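Local coordinates for protein lectin (Trichosanthes anguina, PDB 4HR6) that forms one chain of a three-chain, nontoxic, carbohydrate-binding seed lectin and probably corresponds to part of the toxic chain of type II ribosome-inactivating proteins, at residues R78-L83 and T136-L141; K119-I123 and L146-W150; Q164-V170 and E182-Y187. All coordinates share one frame; numbering follows the deposited sequence.

Contact 1 of 3, residues R78-L83 and T136-L141; sequences RQTIVL and TFIPDL
A lone antiparallel bridge between Leu83 and Phe137 ties together two loops in the helical part of the ribosome-inactivating-protein fold: segment 78-83 runs toward helix 85-96, while segment 136-141 leads into helix 141-159. The pair is hydrogen-bonded. Leu83 N donates to Phe137 O over 2.9 Å in an almost perfectly straight bond, 178° at the hydrogen, and Phe137 N gives its hydrogen back to Leu83 O at 3.1 Å. The alpha hydrogens of Val82 and Thr136 add longer CH...O contacts to these same two oxygens, so each carbonyl is met twice across the bridge.

With chi1 at 74°, CG of Phe137 sits between its own backbone N and carbonyl carbon, and the ring folds back over Leu83. Leu83 CB lies over the face of that ring in a CH-pi contact, 4.3 Å from the Phe137 centroid. One branch of the leucine, CD1, reaches past CZ of the ring to Pro139 CD, at 4.1 Å.

Val82 packs next to the bridge with its CG1 branch. This methyl presses tightly on Thr136 CG2 at 3.3 Å and also touches Ile138 CG1 at 3.6 Å. Farther along, the proline ring fits against the turn of the first loop, where Pro139 CG is 3.2 Å from Arg78 O and Pro139 CD faces Ile81 O. The guanidinium of Arg78 heads the other way, into a salt bridge with Glu71, while Ile81 packs on Leu105, Leu108 and Val109 of helix 103-119. Beside Gln79 and Pro139, where no direct backbone bond forms, a water bridges the loops: it donates to Pro139 O at 2.7 Å and, more weakly, to Gln79 O.

Contact 2 of 3, residues K119-I123 and L146-W150; sequences KFRFI and LEDNW
Lys119 lies extended across the indole of Trp150, joining the end of helix 103-119 to helix 141-159. Its CB and CG pass near Trp150 NE1 in the five-membered ring, and CD moves on over the ring fusion, 3.7 Å from Trp150 CD2. CE then sits almost squarely above the six-membered ring, 3.6 Å from the centroid and 7° off the normal. The tip, NZ, stays over the same face as a cation-pi partner, 4.0 Å from that centroid. NZ also forms a salt bridge with Glu116 and donates to a water at 2.8 Å, which in turn donates to Glu147 O. With chi1 at 177°, Trp150 CG lies anti to the backbone N, which turns the indole toward Lys119. The one N-H of the indole, Trp150 NE1, is hydrogen-bonded to Leu197 O, which fixes the rotation of the ring.

Phe120 fills the angle between Leu146 and Trp150. Leu146 CB stands over the centre of its ring, 3.9 Å from the centroid, while Phe120 CZ approaches Trp150 CD1 at 3.6 Å with the two ring planes inclined by 76°. The branches of Leu146 divide: CD2 joins the phenyl of Phe120, and CD1 touches Phe122 CD2 at 3.8 Å.

By family sequence pattern, Glu116 and Lys119 probably occupy the places of the catalytic glutamate and arginine of active ribosome-inactivating proteins, with Trp150 at that of the active-site tryptophan. No direct hydrogen bond links 119-123 to 146-150, so packing, the cation-pi contact and one water bridge carry this buried junction, and an aromatic face, a carboxylate and a water together fix the ammonium group.

Contact 3 of 3, residues Q164-V170 and E182-Y187; sequences QGLFGSV and EVDSIY
The Phe167 ring lies with one face on the backbone of the opposing strand: Ser185 N is 3.7 Å above its plane, toward the rim, and Phe167 CE2 comes within 3.5 Å of Ser185 C. Phe167 CG stands anti to its carbonyl carbon (chi1 -73°), laying the ring along the backbone of 183-186. Side chains meet the same ring farther out, Ile186 CG2 touching Phe167 CE2 at 3.7 Å and Val183 CG1 approaching Phe167 CE1. One face of the Tyr187 ring is covered by CG1 of the adjacent Ile186, over the centre, and Gln164 O is at the edge, in the ring plane. Tyr187 OH donates to Gln164 O at a short 2.6 Å, arriving 58° out of the carbonyl plane. Gly165, with positive phi and no side chain, lets both the hydroxyl and Ile186 CG1 close in on its backbone.

Two backbone bonds flank the non-hydrogen-bonded pair Leu166-Ser185: Ile186 N to Gly165 O at 2.9 Å, and Phe167 N to Asp184 O at 2.9 Å. Past the corner at Gly168 and Ser169, where Gly168 N is hydrogen-bonded to Gln156 OE1 of helix 141-159, the contact resumes with Val170 CG1 against Glu182 CB at 3.6 Å. Ser185 OG accepts from Tyr187 N, an ST turn that bends the chain as it leaves the strand.

A neighbouring lectin chain pairs with three of the polar side chains: its Arg8 forms a salt bridge with Asp184, its Val131 O bonds to Ser185 OG, and its Trp87 O to Gln164 NE2. The arrangement is that of the open end of an antiparallel beta hairpin, strands 166-174 and 180-185, placed at a subunit interface.

Contacts 1 and 2 share helix 141-159: contact 1 fixes the loop entering it, and contact 2 packs one of its inner turns. They meet through Arg78 NH1, which forms salt bridges to Glu147 and Asp148. Contact 2 is wholly buried and relies on aromatic and apolar packing with a buried lysine over an indole, whereas contact 1 is partly exposed and mixes a small backbone bridge with a water. Contact 3 lies on the hairpin that follows the helix, its centre about 17 Å from that of contact 2. Like contact 1 it uses two antiparallel backbone bonds, but within a regular hairpin and not between loops, and its polar side chains turn to another chain of the assembly.

Contact 1 of 3, residues R78-L83 and T136-L141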
# COMPACT_ATOMS: atom_id res chain seq x y z
N ARG B 78 -12.57 12.93 -14.58
CA ARG B 78 -11.21 13.02 -14.07
C ARG B 78 -10.14 12.53 -15.06
O ARG B 78 -9.00 13.02 -15.05
CB ARG B 78 -11.10 12.21 -12.77
CG ARG B 78 -11.79 12.86 -11.57
CD ARG B 78 -11.97 11.88 -10.42
NE ARG B 78 -13.07 10.94 -10.71
CZ ARG B 78 -13.30 9.83 -10.01
NH1 ARG B 78 -12.51 9.51 -9.00
NH2 ARG B 78 -14.32 9.04 -10.33
N GLN B 79 -10.50 11.56 -15.91
CA GLN B 79 -9.59 10.99 -16.91
C GLN B 79 -9.36 11.89 -18.13
O GLN B 79 -8.73 11.48 -19.09
CB GLN B 79 -10.10 9.64 -17.35
CG GLN B 79 -10.02 8.63 -16.22
CD GLN B 79 -10.75 7.36 -16.53
OE1 GLN B 79 -11.84 7.13 -16.02
NE2 GLN B 79 -10.15 6.52 -17.36
N THR B 80 -9.87 13.11 -18.05
CA THR B 80 -9.75 14.11 -19.08
C THR B 80 -9.04 15.36 -18.56
O THR B 80 -8.66 16.23 -19.32
CB THR B 80 -11.18 14.47 -19.54
OG1 THR B 80 -11.66 13.43 -20.40
CG2 THR B 80 -11.23 15.79 -20.26
N ILE B 81 -8.86 15.47 -17.25
CA ILE B 81 -8.44 16.73 -16.68
C ILE B 81 -7.00 16.65 -16.23
O ILE B 81 -6.65 15.79 -15.44
CB ILE B 81 -9.33 17.10 -15.48
CG1 ILE B 81 -10.76 17.34 -15.96
CG2 ILE B 81 -8.79 18.33 -14.77
CD1 ILE B 81 -11.79 17.21 -14.87
N VAL B 82 -6.19 17.57 -16.73
CA VAL B 82 -4.77 17.56 -16.45
C VAL B 82 -4.50 18.04 -15.03
O VAL B 82 -5.15 18.97 -14.55
CB VAL B 82 -3.95 18.43 -17.46
CG1 VAL B 82 -3.94 17.77 -18.82
CG2 VAL B 82 -4.51 19.84 -17.60
N LEU B 83 -3.55 17.38 -14.38
CA LEU B 83 -3.04 17.74 -13.06
C LEU B 83 -1.58 18.15 -13.20
O LEU B 83 -0.88 17.70 -14.11
CB LEU B 83 -3.12 16.54 -12.12
CG LEU B 83 -4.50 15.92 -12.01
CD1 LEU B 83 -4.46 14.79 -10.99
CD2 LEU B 83 -5.53 16.99 -11.63
N THR B 136 2.65 18.20 -17.14
CA THR B 136 1.30 17.81 -16.83
C THR B 136 1.05 16.30 -17.07
O THR B 136 1.68 15.68 -17.94
CB THR B 136 0.41 18.76 -17.67
OG1 THR B 136 -0.12 19.80 -16.83
CG2 THR B 136 -0.65 18.08 -18.40
N PHE B 137 0.15 15.70 -16.29
CA PHE B 137 -0.35 14.34 -16.56
C PHE B 137 -1.86 14.24 -16.38
O PHE B 137 -2.45 15.06 -15.69
CB PHE B 137 0.36 13.30 -15.68
CG PHE B 137 -0.07 13.30 -14.24
CD1 PHE B 137 0.46 14.21 -13.34
CD2 PHE B 137 -0.98 12.36 -13.77
CE1 PHE B 137 0.07 14.21 -12.02
CE2 PHE B 137 -1.38 12.36 -12.44
CZ PHE B 137 -0.85 13.28 -11.57
N ILE B 138 -2.46 13.24 -17.00
CA ILE B 138 -3.87 12.93 -16.84
C ILE B 138 -3.97 11.60 -16.09
O ILE B 138 -3.34 10.62 -16.48
CB ILE B 138 -4.58 12.84 -18.20
CG1 ILE B 138 -4.49 14.19 -18.93
CG2 ILE B 138 -6.04 12.47 -18.04
CD1 ILE B 138 -4.80 14.12 -20.42
N PRO B 139 -4.74 11.56 -14.99
CA PRO B 139 -4.87 10.31 -14.25
C PRO B 139 -5.53 9.22 -15.07
O PRO B 139 -6.45 9.49 -15.83
CB PRO B 139 -5.78 10.67 -13.07
CG PRO B 139 -6.40 11.97 -13.41
CD PRO B 139 -5.46 12.67 -14.35
N ASP B 140 -5.06 8.00 -14.89
CA ASP B 140 -5.64 6.86 -15.57
C ASP B 140 -6.37 6.02 -14.51
O ASP B 140 -6.57 6.47 -13.39
CB ASP B 140 -4.52 6.07 -16.26
CG ASP B 140 -4.99 5.38 -17.55
OD1 ASP B 140 -4.11 5.05 -18.39
OD2 ASP B 140 -6.22 5.16 -17.72
N LEU B 141 -6.74 4.80 -14.86
CA LEU B 141 -7.49 3.92 -13.97
C LEU B 141 -6.77 3.55 -12.69
O LEU B 141 -7.40 3.24 -11.68
CB LEU B 141 -7.90 2.66 -14.73
CG LEU B 141 -8.97 2.91 -15.79
CD1 LEU B 141 -9.17 1.68 -16.67
CD2 LEU B 141 -10.28 3.29 -15.13
O HOH W 1 -6.88 8.69 -18.42

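Contact 2 of 3, residues K119-I123 and L146-W150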
# COMPACT_ATOMS: atom_id res chain seq x y z
N LYS B 119 -4.15 10.67 0.87
CA LYS B 119 -4.68 9.35 1.19
C LYS B 119 -3.78 8.23 0.69
O LYS B 119 -3.72 7.15 1.30
CB LYS B 119 -6.06 9.19 0.57
CG LYS B 119 -7.15 10.10 1.12
CD LYS B 119 -8.41 9.96 0.28
CE LYS B 119 -9.56 10.78 0.82
NZ LYS B 119 -10.71 10.71 -0.10
N PHE B 120 -3.13 8.46 -0.46
CA PHE B 120 -2.40 7.43 -1.19
C PHE B 120 -0.99 7.89 -1.61
O PHE B 120 -0.85 8.89 -2.31
CB PHE B 120 -3.15 7.04 -2.45
CG PHE B 120 -4.49 6.41 -2.21
CD1 PHE B 120 -4.60 5.08 -1.86
CD2 PHE B 120 -5.66 7.17 -2.32
CE1 PHE B 120 -5.83 4.49 -1.64
CE2 PHE B 120 -6.90 6.60 -2.09
CZ PHE B 120 -6.99 5.26 -1.76
N ARG B 121 0.03 7.13 -1.21
CA ARG B 121 1.42 7.34 -1.63
C ARG B 121 1.57 7.31 -3.15
O ARG B 121 2.27 8.14 -3.71
CB ARG B 121 2.34 6.32 -0.97
CG ARG B 121 2.50 6.50 0.54
CD ARG B 121 3.87 5.98 1.03
NE ARG B 121 4.09 6.30 2.44
CZ ARG B 121 3.67 5.56 3.47
NH1 ARG B 121 3.00 4.42 3.29
NH2 ARG B 121 3.93 5.97 4.72
N PHE B 122 0.85 6.43 -3.83
CA PHE B 122 0.92 6.35 -5.29
C PHE B 122 0.50 7.66 -5.97
O PHE B 122 1.09 8.07 -6.99
CB PHE B 122 0.05 5.20 -5.79
CG PHE B 122 0.11 5.01 -7.27
CD1 PHE B 122 1.21 4.42 -7.86
CD2 PHE B 122 -0.93 5.44 -8.07
CE1 PHE B 122 1.28 4.26 -9.23
CE2 PHE B 122 -0.87 5.28 -9.45
CZ PHE B 122 0.24 4.68 -10.03
N ILE B 123 -0.50 8.33 -5.39
CA ILE B 123 -0.99 9.58 -5.96
C ILE B 123 -0.05 10.71 -5.58
O ILE B 123 0.28 11.54 -6.39
CB ILE B 123 -2.46 9.88 -5.54
CG1 ILE B 123 -3.38 8.82 -6.11
CG2 ILE B 123 -2.90 11.25 -6.06
CD1 ILE B 123 -4.80 8.92 -5.60
N LEU B 146 -8.19 3.92 -7.10
CA LEU B 146 -7.84 4.20 -5.72
C LEU B 146 -8.81 5.22 -5.12
O LEU B 146 -9.33 5.02 -4.03
CB LEU B 146 -6.42 4.73 -5.62
CG LEU B 146 -5.28 3.78 -5.98
CD1 LEU B 146 -3.95 4.55 -5.98
CD2 LEU B 146 -5.22 2.62 -5.01
N GLU B 147 -9.07 6.31 -5.85
CA GLU B 147 -9.97 7.36 -5.36
C GLU B 147 -11.36 6.81 -5.07
O GLU B 147 -11.92 7.03 -4.00
CB GLU B 147 -10.06 8.50 -6.37
CG GLU B 147 -8.77 9.32 -6.49
CD GLU B 147 -8.82 10.34 -7.61
OE1 GLU B 147 -9.85 10.46 -8.28
OE2 GLU B 147 -7.81 11.02 -7.85
N ASP B 148 -11.90 6.07 -6.02
CA ASP B 148 -13.24 5.53 -5.92
C ASP B 148 -13.39 4.43 -4.86
O ASP B 148 -14.50 4.20 -4.37
CB ASP B 148 -13.69 5.00 -7.29
CG ASP B 148 -13.94 6.11 -8.30
OD1 ASP B 148 -14.01 7.30 -7.94
OD2 ASP B 148 -14.06 5.78 -9.49
N ASN B 149 -12.31 3.75 -4.49
CA ASN B 149 -12.38 2.63 -3.52
C ASN B 149 -11.85 2.91 -2.13
O ASN B 149 -11.80 2.00 -1.31
CB ASN B 149 -11.66 1.41 -4.08
CG ASN B 149 -12.47 0.72 -5.16
OD1 ASN B 149 -13.50 0.14 -4.89
ND2 ASN B 149 -12.02 0.81 -6.38
N TRP B 150 -11.44 4.14 -1.85
CA TRP B 150 -10.80 4.46 -0.56
C TRP B 150 -11.65 4.09 0.66
O TRP B 150 -11.14 3.58 1.66
CB TRP B 150 -10.48 5.94 -0.49
CG TRP B 150 -9.91 6.37 0.79
CD1 TRP B 150 -8.70 6.03 1.29
CD2 TRP B 150 -10.50 7.27 1.73
NE1 TRP B 150 -8.49 6.65 2.50
CE2 TRP B 150 -9.58 7.41 2.80
CE3 TRP B 150 -11.72 7.96 1.79
CZ2 TRP B 150 -9.84 8.22 3.91
CZ3 TRP B 150 -11.97 8.77 2.89
CH2 TRP B 150 -11.03 8.90 3.94
O HOH W 2 -11.23 8.81 -2.15

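Contact 3 of 3, residues Q164-V170 and E182-Y187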
# COMPACT_ATOMS: atom_id res chain seq x y z
N GLN B 164 -7.20 -12.76 10.09
CA GLN B 164 -5.87 -13.05 9.54
C GLN B 164 -5.47 -12.13 8.38
O GLN B 164 -4.72 -12.54 7.51
CB GLN B 164 -5.82 -14.51 9.02
CG GLN B 164 -6.22 -15.59 10.02
CD GLN B 164 -5.03 -16.11 10.82
OE1 GLN B 164 -4.06 -15.39 11.07
NE2 GLN B 164 -5.11 -17.37 11.21
N GLY B 165 -6.01 -10.91 8.34
CA GLY B 165 -5.64 -9.95 7.29
C GLY B 165 -6.37 -10.15 5.98
O GLY B 165 -6.05 -9.50 4.99
N LEU B 166 -7.36 -11.03 5.98
CA LEU B 166 -8.18 -11.26 4.81
C LEU B 166 -9.37 -10.31 4.77
O LEU B 166 -10.03 -10.06 5.78
CB LEU B 166 -8.67 -12.71 4.78
CG LEU B 166 -7.55 -13.72 4.46
CD1 LEU B 166 -7.77 -15.04 5.18
CD2 LEU B 166 -7.43 -13.93 2.96
N PHE B 167 -9.66 -9.82 3.57
CA PHE B 167 -10.78 -8.93 3.34
C PHE B 167 -12.09 -9.71 3.34
O PHE B 167 -12.11 -10.91 3.10
CB PHE B 167 -10.60 -8.24 1.98
CG PHE B 167 -9.53 -7.19 1.95
CD1 PHE B 167 -9.37 -6.42 0.81
CD2 PHE B 167 -8.72 -6.92 3.05
CE1 PHE B 167 -8.42 -5.42 0.75
CE2 PHE B 167 -7.77 -5.92 2.99
CZ PHE B 167 -7.63 -5.17 1.84
N GLY B 168 -13.19 -9.02 3.62
CA GLY B 168 -14.51 -9.62 3.55
C GLY B 168 -15.02 -9.58 2.13
O GLY B 168 -15.92 -10.33 1.77
N SER B 169 -14.44 -8.71 1.32
CA SER B 169 -14.84 -8.55 -0.05
C SER B 169 -13.64 -8.15 -0.91
O SER B 169 -12.69 -7.53 -0.43
CB SER B 169 -15.97 -7.50 -0.11
OG SER B 169 -15.86 -6.66 -1.24
N VAL B 170 -13.68 -8.51 -2.19
CA VAL B 170 -12.62 -8.17 -3.13
C VAL B 170 -12.69 -6.70 -3.53
O VAL B 170 -13.77 -6.17 -3.74
CB VAL B 170 -12.71 -9.05 -4.39
CG1 VAL B 170 -11.77 -8.58 -5.48
CG2 VAL B 170 -12.42 -10.50 -4.04
N GLU B 182 -7.27 -7.90 -8.58
CA GLU B 182 -8.25 -8.14 -7.53
C GLU B 182 -7.54 -8.43 -6.22
O GLU B 182 -6.82 -9.41 -6.10
CB GLU B 182 -9.16 -9.31 -7.91
CG GLU B 182 -9.95 -9.08 -9.19
CD GLU B 182 -10.67 -10.33 -9.69
OE1 GLU B 182 -10.69 -11.36 -8.97
OE2 GLU B 182 -11.22 -10.28 -10.81
N VAL B 183 -7.72 -7.56 -5.24
CA VAL B 183 -7.07 -7.66 -3.95
C VAL B 183 -8.08 -8.14 -2.90
O VAL B 183 -9.17 -7.57 -2.76
CB VAL B 183 -6.51 -6.28 -3.54
CG1 VAL B 183 -5.85 -6.33 -2.18
CG2 VAL B 183 -5.54 -5.78 -4.60
N ASP B 184 -7.71 -9.17 -2.15
CA ASP B 184 -8.61 -9.78 -1.18
C ASP B 184 -7.96 -9.94 0.19
O ASP B 184 -8.46 -10.67 1.03
CB ASP B 184 -9.10 -11.13 -1.71
CG ASP B 184 -8.01 -12.19 -1.73
OD1 ASP B 184 -8.32 -13.35 -1.37
OD2 ASP B 184 -6.85 -11.86 -2.09
N SER B 185 -6.84 -9.23 0.43
CA SER B 185 -6.15 -9.29 1.71
C SER B 185 -5.23 -8.10 1.85
O SER B 185 -5.00 -7.38 0.90
CB SER B 185 -5.32 -10.58 1.83
OG SER B 185 -4.17 -10.50 1.01
N ILE B 186 -4.70 -7.91 3.04
CA ILE B 186 -3.73 -6.85 3.25
C ILE B 186 -2.31 -7.16 2.74
O ILE B 186 -1.47 -6.28 2.75
CB ILE B 186 -3.56 -6.52 4.73
CG1 ILE B 186 -3.23 -7.79 5.51
CG2 ILE B 186 -4.79 -5.81 5.25
CD1 ILE B 186 -2.35 -7.51 6.69
N TYR B 187 -2.06 -8.39 2.30
CA TYR B 187 -0.69 -8.85 2.04
C TYR B 187 -0.26 -8.44 0.65
O TYR B 187 0.39 -9.22 -0.04
CB TYR B 187 -0.59 -10.37 2.26
CG TYR B 187 -1.02 -10.74 3.65
CD1 TYR B 187 -2.19 -11.44 3.88
CD2 TYR B 187 -0.29 -10.33 4.73
CE1 TYR B 187 -2.61 -11.76 5.16
CE2 TYR B 187 -0.70 -10.62 6.01
CZ TYR B 187 -1.86 -11.35 6.21
OH TYR B 187 -2.25 -11.63 7.48